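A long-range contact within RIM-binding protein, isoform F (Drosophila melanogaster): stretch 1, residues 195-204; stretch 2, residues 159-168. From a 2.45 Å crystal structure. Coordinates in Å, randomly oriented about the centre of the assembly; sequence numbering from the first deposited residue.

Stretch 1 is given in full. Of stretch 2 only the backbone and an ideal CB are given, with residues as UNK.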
# COMPACT_ATOMS: atom_id res chain seq x y z
N PRO A 195 14.66 10.63 -4.64
CA PRO A 195 13.39 10.39 -5.34
C PRO A 195 12.41 9.54 -4.53
O PRO A 195 12.81 8.54 -3.92
CB PRO A 195 13.82 9.65 -6.62
CG PRO A 195 15.35 9.75 -6.68
CD PRO A 195 15.79 10.67 -5.58
N GLY A 196 11.14 9.94 -4.51
CA GLY A 196 10.14 9.19 -3.77
C GLY A 196 8.77 9.84 -3.88
O GLY A 196 8.65 11.04 -4.16
N ALA A 197 7.75 9.02 -3.65
CA ALA A 197 6.36 9.44 -3.70
C ALA A 197 5.88 9.79 -2.29
O ALA A 197 6.64 9.73 -1.31
CB ALA A 197 5.49 8.34 -4.32
N TYR A 198 4.60 10.15 -2.18
CA TYR A 198 4.06 10.63 -0.92
C TYR A 198 2.59 10.24 -0.77
O TYR A 198 1.91 9.93 -1.75
CB TYR A 198 4.20 12.15 -0.78
CG TYR A 198 3.23 12.98 -1.61
CD1 TYR A 198 1.94 13.26 -1.15
CD2 TYR A 198 3.61 13.52 -2.83
CE1 TYR A 198 1.05 14.03 -1.90
CE2 TYR A 198 2.73 14.29 -3.59
CZ TYR A 198 1.46 14.54 -3.13
OH TYR A 198 0.59 15.31 -3.89
N ALA A 199 2.11 10.31 0.47
CA ALA A 199 0.70 10.07 0.76
C ALA A 199 0.21 11.13 1.74
O ALA A 199 0.92 11.49 2.68
CB ALA A 199 0.48 8.67 1.35
N ASP A 200 -1.00 11.62 1.51
CA ASP A 200 -1.66 12.55 2.41
C ASP A 200 -2.76 11.81 3.16
O ASP A 200 -3.53 11.06 2.56
CB ASP A 200 -2.26 13.73 1.65
CG ASP A 200 -1.20 14.66 1.06
OD1 ASP A 200 -0.10 14.80 1.67
OD2 ASP A 200 -1.47 15.25 -0.01
N PHE A 201 -2.84 12.04 4.47
CA PHE A 201 -3.89 11.46 5.29
C PHE A 201 -4.11 12.35 6.51
O PHE A 201 -3.32 13.26 6.78
CB PHE A 201 -3.55 10.01 5.71
CG PHE A 201 -2.49 9.91 6.78
CD1 PHE A 201 -1.14 9.86 6.44
CD2 PHE A 201 -2.84 9.85 8.12
CE1 PHE A 201 -0.16 9.77 7.41
CE2 PHE A 201 -1.85 9.75 9.12
CZ PHE A 201 -0.51 9.72 8.77
N ARG A 202 -5.19 12.08 7.24
CA ARG A 202 -5.53 12.82 8.46
C ARG A 202 -5.70 11.85 9.62
O ARG A 202 -6.28 10.77 9.44
CB ARG A 202 -6.81 13.63 8.29
CG ARG A 202 -7.15 14.42 9.56
CD ARG A 202 -8.50 15.13 9.54
NE ARG A 202 -8.89 15.62 8.22
CZ ARG A 202 -8.86 16.90 7.87
NH1 ARG A 202 -8.44 17.80 8.74
NH2 ARG A 202 -9.25 17.27 6.66
N THR A 203 -5.22 12.22 10.80
CA THR A 203 -5.45 11.33 11.93
C THR A 203 -6.91 11.41 12.38
O THR A 203 -7.65 12.34 12.02
CB THR A 203 -4.50 11.65 13.09
OG1 THR A 203 -4.44 13.07 13.34
CG2 THR A 203 -3.11 11.13 12.75
N LEU A 204 -7.34 10.40 13.13
CA LEU A 204 -8.71 10.37 13.64
C LEU A 204 -8.86 11.39 14.77
O LEU A 204 -7.89 11.90 15.33
CB LEU A 204 -9.07 8.97 14.13
CG LEU A 204 -8.96 7.80 13.15
CD1 LEU A 204 -9.32 6.53 13.87
CD2 LEU A 204 -9.84 7.98 11.91
N UNK A 159 -5.37 15.71 12.50
CA UNK A 159 -4.29 16.50 11.93
C UNK A 159 -3.85 15.90 10.61
O UNK A 159 -3.83 14.68 10.45
CB UNK A 159 -3.11 16.59 12.90
N UNK A 160 -3.49 16.78 9.68
CA UNK A 160 -3.10 16.37 8.34
C UNK A 160 -1.60 16.10 8.29
O UNK A 160 -0.80 16.88 8.81
CB UNK A 160 -3.49 17.44 7.31
N UNK A 161 -1.24 15.01 7.62
CA UNK A 161 0.15 14.60 7.51
C UNK A 161 0.45 14.22 6.07
O UNK A 161 -0.38 13.62 5.38
CB UNK A 161 0.46 13.44 8.45
N UNK A 162 1.64 14.61 5.62
CA UNK A 162 2.20 14.16 4.36
C UNK A 162 3.43 13.32 4.67
O UNK A 162 4.40 13.82 5.25
CB UNK A 162 2.54 15.34 3.45
N UNK A 163 3.42 12.06 4.25
CA UNK A 163 4.55 11.17 4.51
C UNK A 163 5.13 10.74 3.18
O UNK A 163 4.39 10.43 2.24
CB UNK A 163 4.13 9.96 5.34
N UNK A 164 6.46 10.78 3.09
CA UNK A 164 7.22 10.38 1.92
C UNK A 164 8.17 9.24 2.29
O UNK A 164 8.51 9.05 3.46
CB UNK A 164 7.99 11.57 1.34
N UNK A 165 8.60 8.49 1.27
CA UNK A 165 9.54 7.40 1.44
C UNK A 165 10.61 7.51 0.36
O UNK A 165 10.30 7.71 -0.81
CB UNK A 165 8.83 6.05 1.38
N UNK A 166 11.87 7.40 0.76
CA UNK A 166 12.95 7.48 -0.22
C UNK A 166 13.98 6.40 0.13
O UNK A 166 14.10 5.94 1.27
CB UNK A 166 13.59 8.87 -0.24
N UNK A 167 14.67 5.92 -0.91
CA UNK A 167 15.67 4.88 -0.76
C UNK A 167 17.04 5.51 -0.53
O UNK A 167 17.45 6.38 -1.30
CB UNK A 167 15.69 3.97 -1.99
N UNK A 168 17.73 5.10 0.53
CA UNK A 168 19.11 5.54 0.67
C UNK A 168 20.00 4.63 -0.17
O UNK A 168 19.69 3.45 -0.37
CB UNK A 168 19.55 5.53 2.14

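The two strands run antiparallel. From 160 to 164 the side chains alternate between the face carrying Tyr198, Asp200 and Arg202 and the face carrying Ala199 and Phe201.

Position 159 precedes the strand, and its CB points away overall while lying 3.8 Å from Thr203 OG1. Its backbone does the pairing: N of 159 donates to Thr203 OG1 (2.9 Å), and Thr203 N donates to O of 159 (2.8 Å). Many residues would suit, small polar or beta-branched ones included; it is Thr159.

Position 160 lies opposite Arg202 in a non-hydrogen-bonded pair. A long cationic neighbour invites an acidic or amide side chain, or simply a flexible polar one. The deposited residue is Gln160. As modelled, its NE2 sits over one face of the Arg202 guanidinium, 2.8 Å from Arg202 NH2; both are donors, so this is no hydrogen bond.

Position 161 pairs with Phe201, N of 161 giving 2.8 Å to Phe201 O and Phe201 N giving 3.1 Å to O of 161. The ideal CB is 3.9 Å from Phe201 CZ, and the Thr203 methyl lies nearby, so a large apolar or aromatic group is favoured. Tyr161 fills the place: its CB lies over the Phe201 ring, 4.2 Å from the centroid, while its own ring meets that ring obliquely and takes Thr203 CG2 at its edge, 3.7 Å from Tyr161 CE2.

Position 162 faces a carboxylate, with Asp200 OD1 only 3.2 Å from the ideal CB, and the Tyr198 ring beyond. Lysine or arginine would answer the charge, and a planar cation could also use the ring. Arg162 does both. Its NE reaches Asp200 OD1 (2.7 Å) and its NH2 reaches Asp200 OD2 (2.9 Å), a salt bridge at the guanidinium edge, while CZ lies 4.0 Å from the Tyr198 ring centroid, over its face.

Position 163 shares two backbone hydrogen bonds with Ala199. The small Ala199 methyl and the Phe201 ring edge suit valine, isoleucine or leucine. Val163 puts CG1 3.9 Å from Phe201 CE1 and 4.4 Å from Ala199 CB.

Position 164 is beside Tyr198 CB; threonine, valine or serine would fit. Thr164 sets its CG2 3.7 Å from Tyr198 CB.

Position 165 points sideways with nothing of stretch 1 close to its CB, so many side chains would suit, beta-branched ones among them. The residue is Val165, and its contribution comes from the backbone: Val165 N makes a weak hydrogen bond to Ala197 O (3.5 Å).

Position 166 lies near Gly196 and tolerates many residues; the end of Arg166 leads away. Positions 167 and 168 meet open space here, and Ala167 and Lys168 add little or nothing.

Stretch 2 159-168: TQYRVTVRAK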
# COMPACT_ATOMS: atom_id res chain seq x y z
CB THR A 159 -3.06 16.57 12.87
OG1 THR A 159 -3.45 17.03 14.16
CG2 THR A 159 -2.00 17.51 12.28
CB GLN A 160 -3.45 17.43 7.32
CG GLN A 160 -4.82 17.24 6.73
CD GLN A 160 -5.55 18.55 6.62
OE1 GLN A 160 -5.02 19.60 6.99
NE2 GLN A 160 -6.77 18.50 6.11
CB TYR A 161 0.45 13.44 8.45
CG TYR A 161 0.43 13.84 9.90
CD1 TYR A 161 1.47 14.60 10.44
CD2 TYR A 161 -0.62 13.48 10.73
CE1 TYR A 161 1.48 14.96 11.77
CE2 TYR A 161 -0.64 13.86 12.07
CZ TYR A 161 0.42 14.60 12.58
OH TYR A 161 0.43 14.97 13.91
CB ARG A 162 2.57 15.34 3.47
CG ARG A 162 3.32 14.94 2.21
CD ARG A 162 3.28 16.07 1.20
NE ARG A 162 1.97 16.19 0.57
CZ ARG A 162 1.68 17.10 -0.35
NH1 ARG A 162 2.63 17.97 -0.71
NH2 ARG A 162 0.46 17.17 -0.90
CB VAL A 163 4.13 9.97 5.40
CG1 VAL A 163 2.88 9.37 4.92
CG2 VAL A 163 5.26 8.93 5.47
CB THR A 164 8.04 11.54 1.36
OG1 THR A 164 9.11 11.83 2.27
CG2 THR A 164 7.19 12.79 1.22
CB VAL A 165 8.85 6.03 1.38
CG1 VAL A 165 9.88 4.91 1.56
CG2 VAL A 165 7.76 5.93 2.44
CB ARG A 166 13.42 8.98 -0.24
CG ARG A 166 13.56 9.60 1.17
CD ARG A 166 14.42 10.79 1.00
NE ARG A 166 15.13 11.38 2.13
CZ ARG A 166 16.05 10.89 2.97
NH1 ARG A 166 16.91 9.90 2.61
NH2 ARG A 166 16.37 11.72 3.98
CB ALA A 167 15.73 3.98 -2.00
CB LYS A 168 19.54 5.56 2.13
CG LYS A 168 20.76 6.46 2.38
CD LYS A 168 20.60 7.84 1.73
CE LYS A 168 21.89 8.31 1.05
NZ LYS A 168 21.68 9.41 0.05
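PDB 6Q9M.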